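Local coordinates for protein similar to yteR (Bacilus subtilis) (Clostridium acetobutylicum, PDB 4WU0) that probably hydrolyses unsaturated rhamnogalacturonan fragments derived from pectin, as a glycoside hydrolase of family 105, at residues 7-12 with 32-37; 45-50 with 84-89; 112-117 with 178-183; 125-130 with 160-165. All coordinates share one frame; numbering follows the deposited sequence.

Overall arrangement
The four contacts form two pairs on opposite sides of the chain's centre. Contacts 1 and 2, all helix, have centres 12 Å apart and are joined through helix 44-54: D10 OD1 lies 2.7 Å from Y46 OH, a probable hydrogen bond, while I34 and V37 pack against F49 and Y46. Contacts 3 and 4, centres 8 Å apart, share the two-stranded sheet of 126-128 and 177-179, and contact 4 is nested in the chain segment closed by contact 3. Here N165 ND2 probably hydrogen-bonds E114 OE1 at 2.9 Å. Between the pairs, centres lie 31 to 37 Å apart and nothing touches.

Contact 1 (7-12 with 32-37); sequences LMADSI and DGIAKV
A9 presents its methyl group to I34 and V37, and this small residue marks the place where the two segments come nearest, its CA 6.0 Å from I34 CA. The A9 CB atom lies 4.0 Å from V37 CG2 and 4.4 Å from I34 CG1, so it is met by two branched side chains one helical turn apart. In V37 the touching branch is the one beside the backbone N, because CG1 takes the position opposite that nitrogen (chi1 175°). I34 behaves differently: its CB does not aim at the partner helix, but the side chain beyond CG1 runs on extended and carries CD1 towards I12. There it stops 4.4 Å from I12 CG2, the branch that stands anti to the backbone N of I12 (chi1 -68°).

Helices 4-14 and 25-41 belong to the (alpha/alpha)6 barrel expected from relatives in families GH88 and GH105, and these short segments pass 9.9 Å apart axis to axis at a crossing angle of -124°. The four touching residues are all buried, and no hydrogen bond links the segments.

Elsewhere on helix 4-14, M8 packs on L348, F351 and L352 of helix 345-360. S11 OG donates to L7 O at 2.8 Å and also hydrogen-bonds I311 N of strand 311-317.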
loop_
_atom_site.group_PDB
_atom_site.type_symbol
_atom_site.label_atom_id
_atom_site.label_comp_id
_atom_site.label_asym_id
_atom_site.label_seq_id
_atom_site.Cartn_x
_atom_site.Cartn_y
_atom_site.Cartn_z
ATOM N N LEU A 7 10.124 16.894 7.379
ATOM C CA LEU A 7 9.491 18.066 6.815
ATOM C C LEU A 7 8.052 17.744 6.412
ATOM O O LEU A 7 7.145 18.524 6.650
ATOM C CB LEU A 7 10.289 18.600 5.615
ATOM C CG LEU A 7 9.740 19.859 4.941
ATOM C CD1 LEU A 7 9.580 21.022 5.914
ATOM C CD2 LEU A 7 10.607 20.271 3.749
ATOM N N MET A 8 7.838 16.599 5.777
ATOM C CA MET A 8 6.486 16.217 5.416
ATOM C C MET A 8 5.614 15.909 6.625
ATOM O O MET A 8 4.440 16.273 6.655
ATOM C CB MET A 8 6.495 15.022 4.479
ATOM C CG MET A 8 5.111 14.637 4.022
ATOM S SD MET A 8 4.248 16.015 3.233
ATOM C CE MET A 8 4.826 15.687 1.609
ATOM N N ALA A 9 6.166 15.196 7.605
ATOM C CA ALA A 9 5.426 14.915 8.832
ATOM C C ALA A 9 4.970 16.219 9.484
ATOM O O ALA A 9 3.817 16.360 9.880
ATOM C CB ALA A 9 6.287 14.098 9.810
ATOM N N ASP A 10 5.885 17.181 9.568
ATOM C CA ASP A 10 5.561 18.466 10.170
ATOM C C ASP A 10 4.496 19.190 9.333
ATOM O O ASP A 10 3.634 19.869 9.878
ATOM C CB ASP A 10 6.814 19.337 10.313
ATOM C CG ASP A 10 7.724 18.859 11.423
ATOM O OD1 ASP A 10 7.221 18.105 12.297
ATOM O OD2 ASP A 10 8.934 19.227 11.422
ATOM N N SER A 11 4.552 19.029 8.017
ATOM C CA SER A 11 3.552 19.638 7.141
ATOM C C SER A 11 2.167 19.034 7.348
ATOM O O SER A 11 1.166 19.746 7.398
ATOM C CB SER A 11 3.957 19.490 5.668
ATOM O OG SER A 11 5.175 20.147 5.412
ATOM N N ILE A 12 2.113 17.713 7.456
ATOM C CA ILE A 12 0.846 17.013 7.650
ATOM C C ILE A 12 0.189 17.470 8.949
ATOM O O ILE A 12 -1.016 17.734 9.000
ATOM C CB ILE A 12 1.075 15.498 7.662
ATOM C CG1 ILE A 12 1.512 15.005 6.273
ATOM C CG2 ILE A 12 -0.178 14.739 8.125
ATOM C CD1 ILE A 12 2.123 13.627 6.307
ATOM N N ASP A 32 1.798 5.222 9.764
ATOM C CA ASP A 32 2.939 4.312 9.677
ATOM C C ASP A 32 4.183 5.097 9.199
ATOM O O ASP A 32 5.297 4.828 9.630
ATOM C CB ASP A 32 2.635 3.150 8.704
ATOM C CG ASP A 32 1.633 2.109 9.264
ATOM O OD1 ASP A 32 1.534 1.970 10.495
ATOM O OD2 ASP A 32 0.956 1.388 8.473
ATOM N N GLY A 33 3.987 6.051 8.288
ATOM C CA GLY A 33 5.070 6.924 7.867
ATOM C C GLY A 33 5.525 7.843 8.989
ATOM O O GLY A 33 6.718 8.046 9.210
ATOM N N ILE A 34 4.573 8.415 9.711
ATOM C CA ILE A 34 4.905 9.293 10.830
ATOM C C ILE A 34 5.640 8.505 11.927
ATOM O O ILE A 34 6.508 9.026 12.615
ATOM C CB ILE A 34 3.655 10.039 11.348
ATOM C CG1 ILE A 34 3.173 11.012 10.259
ATOM C CG2 ILE A 34 3.980 10.805 12.632
ATOM C CD1 ILE A 34 1.865 11.698 10.556
ATOM N N ALA A 35 5.307 7.230 12.074
ATOM C CA ALA A 35 5.971 6.408 13.072
ATOM C C ALA A 35 7.460 6.249 12.769
ATOM O O ALA A 35 8.263 6.134 13.692
ATOM C CB ALA A 35 5.301 5.059 13.213
ATOM N N LYS A 36 7.842 6.263 11.489
ATOM C CA LYS A 36 9.264 6.208 11.147
ATOM C C LYS A 36 9.986 7.498 11.551
ATOM O O LYS A 36 11.155 7.474 11.935
ATOM C CB LYS A 36 9.473 5.944 9.657
ATOM C CG LYS A 36 8.886 4.633 9.137
ATOM C CD LYS A 36 9.225 3.404 9.957
ATOM C CE LYS A 36 10.578 2.824 9.630
ATOM N NZ LYS A 36 10.762 1.469 10.250
ATOM N N VAL A 37 9.281 8.621 11.471
ATOM C CA VAL A 37 9.848 9.891 11.891
ATOM C C VAL A 37 10.033 9.906 13.406
ATOM O O VAL A 37 11.055 10.371 13.898
ATOM C CB VAL A 37 8.982 11.063 11.411
ATOM C CG1 VAL A 37 9.498 12.384 11.949
ATOM C CG2 VAL A 37 8.951 11.059 9.907
#

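Contact 2 (45-50 with 84-89); sequences KYLDFI and ITLFKE
L86 and E89 of helix 80-90 meet L47 and I50 of helix 44-54, two helices of the probable (alpha/alpha)6 barrel. The axes of the two segments stay 11.7 Å apart, crossing at -124°, so the gap is bridged by side chains alone. At the start of 84-89, I84 is turned to other helices, against L99 and F138. L86 comes next and does much of the apolar work. Its CG stands opposite the carbonyl carbon (chi1 -75°), and the forked end reaches across: L86 CD2 is 3.8 Å from I50 CG2 and 4.1 Å from L47 CD1, while L86 CD1 also lies 4.1 Å from I50 CG2. One methyl of I50 is thus met by both prongs of the leucine. F87 looks elsewhere, packing on Y95, R96 and F146, and K88 forms a salt bridge with E145. E89 returns to the interface at its exposed margin. With CG anti to the backbone N (chi1 179°), it brings that carbon against both methyls of L47; the bend at chi2 then turns the carboxylate, whose OE1 is hydrogen-bonded by Y38 OH. The tightest approach is E89 CG to L47 CD2, 3.6 Å.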
loop_
_atom_site.group_PDB
_atom_site.type_symbol
_atom_site.label_atom_id
_atom_site.label_comp_id
_atom_site.label_asym_id
_atom_site.label_seq_id
_atom_site.Cartn_x
_atom_site.Cartn_y
_atom_site.Cartn_z
ATOM N N LYS A 45 6.525 14.235 20.069
ATOM C CA LYS A 45 5.405 14.898 19.409
ATOM C C LYS A 45 4.836 14.056 18.254
ATOM O O LYS A 45 3.641 14.128 17.960
ATOM C CB LYS A 45 5.770 16.302 18.941
ATOM C CG LYS A 45 6.414 16.386 17.601
ATOM C CD LYS A 45 6.665 17.843 17.223
ATOM C CE LYS A 45 7.778 17.970 16.199
ATOM N NZ LYS A 45 8.381 19.346 16.182
ATOM N N TYR A 46 5.674 13.247 17.614
ATOM C CA TYR A 46 5.184 12.396 16.515
ATOM C C TYR A 46 4.364 11.230 17.062
ATOM O O TYR A 46 3.288 10.913 16.533
ATOM C CB TYR A 46 6.321 11.933 15.609
ATOM C CG TYR A 46 7.027 13.118 15.018
ATOM C CD1 TYR A 46 6.375 13.964 14.141
ATOM C CD2 TYR A 46 8.309 13.443 15.415
ATOM C CE1 TYR A 46 6.998 15.080 13.635
ATOM C CE2 TYR A 46 8.945 14.551 14.924
ATOM C CZ TYR A 46 8.283 15.381 14.035
ATOM O OH TYR A 46 8.925 16.504 13.560
ATOM N N LEU A 47 4.846 10.616 18.138
ATOM C CA LEU A 47 4.097 9.535 18.785
ATOM C C LEU A 47 2.777 10.073 19.309
ATOM O O LEU A 47 1.719 9.462 19.127
ATOM C CB LEU A 47 4.906 8.907 19.920
ATOM C CG LEU A 47 4.181 7.833 20.730
ATOM C CD1 LEU A 47 3.746 6.706 19.808
ATOM C CD2 LEU A 47 5.061 7.307 21.874
ATOM N N ASP A 48 2.820 11.242 19.929
ATOM C CA ASP A 48 1.601 11.834 20.468
ATOM C C ASP A 48 0.564 12.107 19.383
ATOM O O ASP A 48 -0.623 11.896 19.604
ATOM C CB ASP A 48 1.914 13.121 21.230
ATOM C CG ASP A 48 2.639 12.866 22.533
ATOM O OD1 ASP A 48 2.537 11.740 23.065
ATOM O OD2 ASP A 48 3.301 13.804 23.027
ATOM N N PHE A 49 1.012 12.549 18.207
ATOM C CA PHE A 49 0.121 12.756 17.076
ATOM C C PHE A 49 -0.542 11.463 16.639
ATOM O O PHE A 49 -1.727 11.432 16.339
ATOM C CB PHE A 49 0.864 13.367 15.887
ATOM C CG PHE A 49 -0.018 13.648 14.706
ATOM C CD1 PHE A 49 -0.887 14.718 14.725
ATOM C CD2 PHE A 49 0.020 12.834 13.588
ATOM C CE1 PHE A 49 -1.702 14.989 13.647
ATOM C CE2 PHE A 49 -0.790 13.108 12.487
ATOM C CZ PHE A 49 -1.665 14.189 12.540
ATOM N N ILE A 50 0.237 10.396 16.605
ATOM C CA ILE A 50 -0.296 9.086 16.236
ATOM C C ILE A 50 -1.337 8.631 17.246
ATOM O O ILE A 50 -2.422 8.205 16.871
ATOM C CB ILE A 50 0.834 8.063 16.113
ATOM C CG1 ILE A 50 1.748 8.451 14.957
ATOM C CG2 ILE A 50 0.270 6.672 15.848
ATOM C CD1 ILE A 50 3.055 7.690 14.957
ATOM N N ILE A 84 -0.391 -2.377 15.899
ATOM C CA ILE A 84 0.736 -3.185 16.353
ATOM C C ILE A 84 1.840 -2.288 16.871
ATOM O O ILE A 84 2.410 -2.531 17.945
ATOM C CB ILE A 84 1.238 -4.144 15.258
ATOM C CG1 ILE A 84 0.145 -5.155 14.937
ATOM C CG2 ILE A 84 2.505 -4.885 15.701
ATOM C CD1 ILE A 84 0.417 -6.004 13.706
ATOM N N THR A 85 2.153 -1.251 16.101
ATOM C CA THR A 85 3.202 -0.322 16.475
ATOM C C THR A 85 2.870 0.354 17.802
ATOM O O THR A 85 3.721 0.456 18.690
ATOM C CB THR A 85 3.375 0.697 15.350
ATOM O OG1 THR A 85 3.828 -0.004 14.182
ATOM C CG2 THR A 85 4.363 1.795 15.727
ATOM N N LEU A 86 1.630 0.782 17.958
ATOM C CA LEU A 86 1.229 1.451 19.191
ATOM C C LEU A 86 1.240 0.496 20.376
ATOM O O LEU A 86 1.608 0.894 21.486
ATOM C CB LEU A 86 -0.148 2.083 19.056
ATOM C CG LEU A 86 -0.225 3.372 18.244
ATOM C CD1 LEU A 86 -1.662 3.699 17.876
ATOM C CD2 LEU A 86 0.403 4.522 19.017
ATOM N N PHE A 87 0.824 -0.753 20.163
ATOM C CA PHE A 87 0.843 -1.713 21.263
ATOM C C PHE A 87 2.279 -1.979 21.711
ATOM O O PHE A 87 2.556 -2.050 22.911
ATOM C CB PHE A 87 0.160 -3.028 20.899
ATOM C CG PHE A 87 0.158 -4.022 22.035
ATOM C CD1 PHE A 87 -0.510 -3.732 23.208
ATOM C CD2 PHE A 87 0.827 -5.218 21.932
ATOM C CE1 PHE A 87 -0.508 -4.633 24.274
ATOM C CE2 PHE A 87 0.827 -6.123 22.984
ATOM C CZ PHE A 87 0.158 -5.829 24.145
ATOM N N LYS A 88 3.189 -2.125 20.752
ATOM C CA LYS A 88 4.592 -2.367 21.080
ATOM C C LYS A 88 5.213 -1.165 21.802
ATOM O O LYS A 88 6.002 -1.337 22.744
ATOM C CB LYS A 88 5.400 -2.740 19.830
ATOM C CG LYS A 88 4.994 -4.089 19.198
ATOM C CD LYS A 88 5.804 -4.411 17.927
ATOM C CE LYS A 88 7.266 -4.737 18.227
ATOM N NZ LYS A 88 7.395 -5.843 19.229
ATOM N N GLU A 89 4.860 0.037 21.366
ATOM C CA GLU A 89 5.416 1.254 21.948
ATOM C C GLU A 89 4.843 1.589 23.325
ATOM O O GLU A 89 5.583 2.024 24.198
ATOM C CB GLU A 89 5.223 2.454 21.016
ATOM C CG GLU A 89 5.768 3.780 21.560
ATOM C CD GLU A 89 7.285 3.807 21.729
ATOM O OE1 GLU A 89 7.760 4.562 22.614
ATOM O OE2 GLU A 89 7.993 3.095 20.969
#

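Contact 3 (112-117 with 178-183); sequences TKENVF and YDESKT
E180 reaches into the type I turn T112-N115, part of the loop between helix 93-108 and strand 126-128, from its place just after strand 177-179, which pairs with 126-128. One direct hydrogen bond holds it: K113 N donates to E180 OE1 at 3.0 Å, nearly straight at 171°, on the syn lone pair.

The aliphatic chain of K113 crosses over one face of the carboxylate, with K113 CG 3.2 Å from E180 OE2, and T112 CB is 3.4 Å from E180 OE1.

One water joins T112 OG1, E114 OE1 and E180 OE2, 2.6 Å from the last; another joins E114 OE1, E180 OE2 and Y178 OH. T112 OG1 also accepts from V116 N.

At the end of strand 177-179 comes a second type I turn, D179-K182, where D179 OD1 accepts from S181 N (an Asx turn) and S181 OG.

E114 OE1 and E180 OE2 lie 4.1 Å apart; the waters, the K113 N-H on E180, the N165 amide on E114 and the nearby K113 ammonium probably offset their repulsion.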
loop_
_atom_site.group_PDB
_atom_site.type_symbol
_atom_site.label_atom_id
_atom_site.label_comp_id
_atom_site.label_asym_id
_atom_site.label_seq_id
_atom_site.Cartn_x
_atom_site.Cartn_y
_atom_site.Cartn_z
ATOM N N THR A 112 -11.461 -17.054 -2.335
ATOM C CA THR A 112 -11.631 -17.616 -3.670
ATOM C C THR A 112 -11.375 -19.112 -3.635
ATOM O O THR A 112 -11.001 -19.672 -2.592
ATOM C CB THR A 112 -10.637 -17.019 -4.664
ATOM O OG1 THR A 112 -9.316 -17.396 -4.260
ATOM C CG2 THR A 112 -10.744 -15.507 -4.702
ATOM N N LYS A 113 -11.576 -19.766 -4.768
ATOM C CA LYS A 113 -11.394 -21.213 -4.851
ATOM C C LYS A 113 -9.953 -21.618 -4.505
ATOM O O LYS A 113 -9.701 -22.744 -4.054
ATOM C CB LYS A 113 -11.797 -21.728 -6.239
ATOM C CG LYS A 113 -10.811 -21.386 -7.333
ATOM C CD LYS A 113 -11.203 -21.923 -8.733
ATOM C CE LYS A 113 -12.562 -21.431 -9.218
ATOM N NZ LYS A 113 -12.749 -21.670 -10.686
ATOM N N GLU A 114 -9.018 -20.694 -4.713
ATOM C CA GLU A 114 -7.604 -20.909 -4.382
ATOM C C GLU A 114 -7.190 -20.257 -3.062
ATOM O O GLU A 114 -6.000 -20.011 -2.820
ATOM C CB GLU A 114 -6.728 -20.390 -5.513
ATOM C CG GLU A 114 -7.013 -21.053 -6.836
ATOM C CD GLU A 114 -6.301 -20.379 -7.979
ATOM O OE1 GLU A 114 -6.619 -19.194 -8.241
ATOM O OE2 GLU A 114 -5.438 -21.040 -8.600
ATOM N N ASN A 115 -8.174 -19.972 -2.217
ATOM C CA ASN A 115 -7.939 -19.531 -0.840
ATOM C C ASN A 115 -7.352 -18.144 -0.669
ATOM O O ASN A 115 -6.724 -17.844 0.355
ATOM C CB ASN A 115 -7.123 -20.580 -0.059
ATOM C CG ASN A 115 -8.015 -21.623 0.572
ATOM O OD1 ASN A 115 -8.976 -21.282 1.261
ATOM N ND2 ASN A 115 -7.737 -22.902 0.298
ATOM N N VAL A 116 -7.608 -17.263 -1.634
ATOM C CA VAL A 116 -7.226 -15.861 -1.509
ATOM C C VAL A 116 -8.421 -15.063 -0.996
ATOM O O VAL A 116 -9.549 -15.274 -1.437
ATOM C CB VAL A 116 -6.758 -15.290 -2.861
ATOM C CG1 VAL A 116 -6.315 -13.865 -2.726
ATOM C CG2 VAL A 116 -5.649 -16.175 -3.452
ATOM N N PHE A 117 -8.196 -14.166 -0.051
ATOM C CA PHE A 117 -9.275 -13.301 0.434
ATOM C C PHE A 117 -9.962 -12.553 -0.730
ATOM O O PHE A 117 -9.296 -11.903 -1.555
ATOM C CB PHE A 117 -8.719 -12.230 1.377
ATOM C CG PHE A 117 -8.066 -12.759 2.638
ATOM C CD1 PHE A 117 -8.682 -13.724 3.424
ATOM C CD2 PHE A 117 -6.856 -12.235 3.059
ATOM C CE1 PHE A 117 -8.074 -14.178 4.599
ATOM C CE2 PHE A 117 -6.250 -12.666 4.223
ATOM C CZ PHE A 117 -6.860 -13.640 4.994
ATOM N N TYR A 178 -8.906 -8.934 -10.667
ATOM C CA TYR A 178 -9.226 -10.232 -11.244
ATOM C C TYR A 178 -10.566 -10.675 -10.666
ATOM O O TYR A 178 -10.757 -10.600 -9.455
ATOM C CB TYR A 178 -8.132 -11.228 -10.841
ATOM C CG TYR A 178 -8.415 -12.682 -11.095
ATOM C CD1 TYR A 178 -8.595 -13.169 -12.380
ATOM C CD2 TYR A 178 -8.471 -13.585 -10.040
ATOM C CE1 TYR A 178 -8.843 -14.519 -12.608
ATOM C CE2 TYR A 178 -8.708 -14.933 -10.261
ATOM C CZ TYR A 178 -8.886 -15.392 -11.545
ATOM O OH TYR A 178 -9.121 -16.740 -11.753
ATOM N N ASP A 179 -11.485 -11.118 -11.523
ATOM C CA ASP A 179 -12.747 -11.707 -11.096
ATOM C C ASP A 179 -12.739 -13.184 -11.487
ATOM O O ASP A 179 -12.902 -13.532 -12.650
ATOM C CB ASP A 179 -13.935 -11.026 -11.769
ATOM C CG ASP A 179 -15.264 -11.557 -11.279
ATOM O OD1 ASP A 179 -15.281 -12.499 -10.467
ATOM O OD2 ASP A 179 -16.304 -11.046 -11.720
ATOM N N GLU A 180 -12.554 -14.045 -10.504
ATOM C CA GLU A 180 -12.483 -15.485 -10.735
ATOM C C GLU A 180 -13.746 -16.011 -11.415
ATOM O O GLU A 180 -13.702 -16.991 -12.161
ATOM C CB GLU A 180 -12.285 -16.156 -9.377
ATOM C CG GLU A 180 -12.365 -17.624 -9.338
ATOM C CD GLU A 180 -11.875 -18.123 -8.012
ATOM O OE1 GLU A 180 -12.704 -18.293 -7.080
ATOM O OE2 GLU A 180 -10.647 -18.292 -7.907
ATOM N N SER A 181 -14.868 -15.337 -11.174
ATOM C CA SER A 181 -16.148 -15.776 -11.703
ATOM C C SER A 181 -16.347 -15.227 -13.105
ATOM O O SER A 181 -17.223 -15.683 -13.830
ATOM C CB SER A 181 -17.286 -15.335 -10.783
ATOM O OG SER A 181 -17.589 -13.964 -10.938
ATOM N N LYS A 182 -15.521 -14.247 -13.461
ATOM C CA LYS A 182 -15.556 -13.591 -14.765
ATOM C C LYS A 182 -16.942 -13.019 -15.093
ATOM O O LYS A 182 -17.346 -12.974 -16.256
ATOM C CB LYS A 182 -15.089 -14.547 -15.873
ATOM C CG LYS A 182 -13.673 -15.123 -15.669
ATOM C CD LYS A 182 -13.204 -15.911 -16.886
ATOM C CE LYS A 182 -12.095 -16.906 -16.535
ATOM N NZ LYS A 182 -11.875 -17.913 -17.636
ATOM N N THR A 183 -17.654 -12.565 -14.067
ATOM C CA THR A 183 -18.997 -12.024 -14.257
ATOM C C THR A 183 -19.040 -10.490 -14.323
ATOM O O THR A 183 -19.912 -9.942 -14.978
ATOM C CB THR A 183 -19.957 -12.513 -13.166
ATOM O OG1 THR A 183 -19.473 -12.118 -11.891
ATOM C CG2 THR A 183 -20.082 -14.031 -13.202
HETATM O O HOH W 1 -8.425 -17.627 -6.752
HETATM O O HOH W 2 -8.848 -18.523 -9.888
#

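Contact 4 (125-130 with 160-165); sequences HQIWLD and IITEKN
The short strand 126-128, half of a two-stranded antiparallel sheet, packs, together with L129 just after it, against helix 152-166. T162 is the meeting point, its CA 7.3 Å from that of I127. The threonine offers two different branches. T162 OG1 lies 3.7 Å from I127 CG2, a methyl placed opposite its own backbone N by the I127 chi1 of -59°. T162 CG2 sits 3.8 Å from L129 CD2 and 4.2 Å from the same I127 methyl. The hydroxyl makes no hydrogen bond across the contact: it is tied back to its own helix through Q158 O, which satisfies a polar atom in a buried apolar setting.

W128 points away from the helix, on the other side of the strand from I127. Its indole nitrogen is fixed by Q126: W128 NE1 donates to Q126 OE1 at 3.0 Å, almost straight at 167°, with the acceptor in the ring plane and a carbonyl lone pair used. At the amide's other end, Q126 NE2 hydrogen-bonds E184 OE2.

Strand 177-179 pairs with strand 126-128 through backbone hydrogen bonding of I127 with Y178, while helix 199-215 adjoins the contact, with A201 against L129 and Y205 against T162.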
loop_
_atom_site.group_PDB
_atom_site.type_symbol
_atom_site.label_atom_id
_atom_site.label_comp_id
_atom_site.label_asym_id
_atom_site.label_seq_id
_atom_site.Cartn_x
_atom_site.Cartn_y
_atom_site.Cartn_z
ATOM N N HIS A 125 -15.575 -13.092 -5.256
ATOM C CA HIS A 125 -14.713 -13.804 -6.199
ATOM C C HIS A 125 -13.606 -12.936 -6.767
ATOM O O HIS A 125 -12.934 -13.360 -7.697
ATOM C CB HIS A 125 -15.518 -14.416 -7.358
ATOM C CG HIS A 125 -16.815 -15.027 -6.934
ATOM N ND1 HIS A 125 -16.886 -16.099 -6.073
ATOM C CD2 HIS A 125 -18.091 -14.692 -7.225
ATOM C CE1 HIS A 125 -18.155 -16.411 -5.863
ATOM N NE2 HIS A 125 -18.904 -15.577 -6.557
ATOM N N GLN A 126 -13.401 -11.747 -6.197
ATOM C CA GLN A 126 -12.459 -10.778 -6.766
ATOM C C GLN A 126 -11.188 -10.634 -5.945
ATOM O O GLN A 126 -11.233 -10.530 -4.722
ATOM C CB GLN A 126 -13.119 -9.409 -6.916
ATOM C CG GLN A 126 -14.270 -9.426 -7.892
ATOM C CD GLN A 126 -15.023 -8.126 -7.965
ATOM O OE1 GLN A 126 -14.442 -7.032 -7.850
ATOM N NE2 GLN A 126 -16.339 -8.227 -8.146
ATOM N N ILE A 127 -10.053 -10.614 -6.638
ATOM C CA ILE A 127 -8.777 -10.289 -6.033
ATOM C C ILE A 127 -8.332 -8.965 -6.636
ATOM O O ILE A 127 -8.156 -8.875 -7.844
ATOM C CB ILE A 127 -7.696 -11.333 -6.334
ATOM C CG1 ILE A 127 -8.129 -12.711 -5.814
ATOM C CG2 ILE A 127 -6.362 -10.900 -5.703
ATOM C CD1 ILE A 127 -7.250 -13.856 -6.290
ATOM N N TRP A 128 -8.160 -7.938 -5.813
ATOM C CA TRP A 128 -7.549 -6.682 -6.263
ATOM C C TRP A 128 -6.173 -6.551 -5.623
ATOM O O TRP A 128 -5.983 -6.936 -4.453
ATOM C CB TRP A 128 -8.352 -5.452 -5.844
ATOM C CG TRP A 128 -9.812 -5.369 -6.219
ATOM C CD1 TRP A 128 -10.652 -6.376 -6.623
ATOM C CD2 TRP A 128 -10.607 -4.180 -6.169
ATOM N NE1 TRP A 128 -11.921 -5.868 -6.835
ATOM C CE2 TRP A 128 -11.917 -4.526 -6.558
ATOM C CE3 TRP A 128 -10.335 -2.853 -5.829
ATOM C CZ2 TRP A 128 -12.948 -3.592 -6.619
ATOM C CZ3 TRP A 128 -11.352 -1.934 -5.895
ATOM C CH2 TRP A 128 -12.645 -2.299 -6.282
ATOM N N LEU A 129 -5.208 -6.031 -6.376
ATOM C CA LEU A 129 -3.841 -5.929 -5.855
ATOM C C LEU A 129 -3.819 -5.164 -4.533
ATOM O O LEU A 129 -3.042 -5.519 -3.627
ATOM C CB LEU A 129 -2.908 -5.235 -6.856
ATOM C CG LEU A 129 -2.552 -5.989 -8.139
ATOM C CD1 LEU A 129 -1.604 -5.207 -8.988
ATOM C CD2 LEU A 129 -1.972 -7.357 -7.795
ATOM N N ASP A 130 -4.623 -4.100 -4.431
ATOM C CA ASP A 130 -4.680 -3.293 -3.218
ATOM C C ASP A 130 -4.793 -4.171 -1.974
ATOM O O ASP A 130 -4.178 -3.876 -0.954
ATOM C CB ASP A 130 -5.896 -2.323 -3.190
ATOM C CG ASP A 130 -6.119 -1.549 -4.474
ATOM O OD1 ASP A 130 -6.007 -2.115 -5.559
ATOM O OD2 ASP A 130 -6.451 -0.342 -4.384
ATOM N N ILE A 160 1.456 -15.708 -3.998
ATOM C CA ILE A 160 1.829 -16.537 -5.137
ATOM C C ILE A 160 0.665 -16.719 -6.115
ATOM O O ILE A 160 0.844 -16.642 -7.318
ATOM C CB ILE A 160 2.363 -17.887 -4.644
ATOM C CG1 ILE A 160 3.733 -17.676 -4.000
ATOM C CG2 ILE A 160 2.473 -18.900 -5.775
ATOM C CD1 ILE A 160 4.236 -18.836 -3.145
ATOM N N ILE A 161 -0.516 -16.968 -5.583
ATOM C CA ILE A 161 -1.704 -17.142 -6.414
ATOM C C ILE A 161 -2.068 -15.816 -7.084
ATOM O O ILE A 161 -2.510 -15.797 -8.227
ATOM C CB ILE A 161 -2.880 -17.668 -5.580
ATOM C CG1 ILE A 161 -2.598 -19.079 -5.074
ATOM C CG2 ILE A 161 -4.193 -17.644 -6.381
ATOM C CD1 ILE A 161 -2.368 -20.107 -6.146
ATOM N N THR A 162 -1.905 -14.715 -6.363
ATOM C CA THR A 162 -2.205 -13.418 -6.949
ATOM C C THR A 162 -1.301 -13.163 -8.151
ATOM O O THR A 162 -1.756 -12.732 -9.200
ATOM C CB THR A 162 -2.092 -12.305 -5.902
ATOM O OG1 THR A 162 -3.094 -12.523 -4.905
ATOM C CG2 THR A 162 -2.276 -10.930 -6.519
ATOM N N GLU A 163 -0.011 -13.433 -8.021
ATOM C CA GLU A 163 0.861 -13.239 -9.157
ATOM C C GLU A 163 0.490 -14.180 -10.314
ATOM O O GLU A 163 0.491 -13.762 -11.469
ATOM C CB GLU A 163 2.322 -13.433 -8.753
ATOM C CG GLU A 163 3.305 -13.074 -9.839
ATOM C CD GLU A 163 3.881 -14.271 -10.584
ATOM O OE1 GLU A 163 3.337 -15.395 -10.482
ATOM O OE2 GLU A 163 4.889 -14.075 -11.293
ATOM N N LYS A 164 0.145 -15.432 -10.012
ATOM C CA LYS A 164 -0.224 -16.388 -11.049
ATOM C C LYS A 164 -1.415 -15.888 -11.864
ATOM O O LYS A 164 -1.422 -15.971 -13.094
ATOM C CB LYS A 164 -0.557 -17.741 -10.421
ATOM C CG LYS A 164 -1.015 -18.789 -11.423
ATOM C CD LYS A 164 -1.339 -20.107 -10.742
ATOM C CE LYS A 164 -1.537 -21.207 -11.776
ATOM N NZ LYS A 164 -2.950 -21.344 -12.237
ATOM N N ASN A 165 -2.411 -15.340 -11.180
ATOM C CA ASN A 165 -3.652 -14.960 -11.842
ATOM C C ASN A 165 -3.639 -13.563 -12.439
ATOM O O ASN A 165 -4.368 -13.318 -13.402
ATOM C CB ASN A 165 -4.842 -15.059 -10.886
ATOM C CG ASN A 165 -5.237 -16.506 -10.560
ATOM O OD1 ASN A 165 -5.275 -17.372 -11.428
ATOM N ND2 ASN A 165 -5.539 -16.754 -9.297
#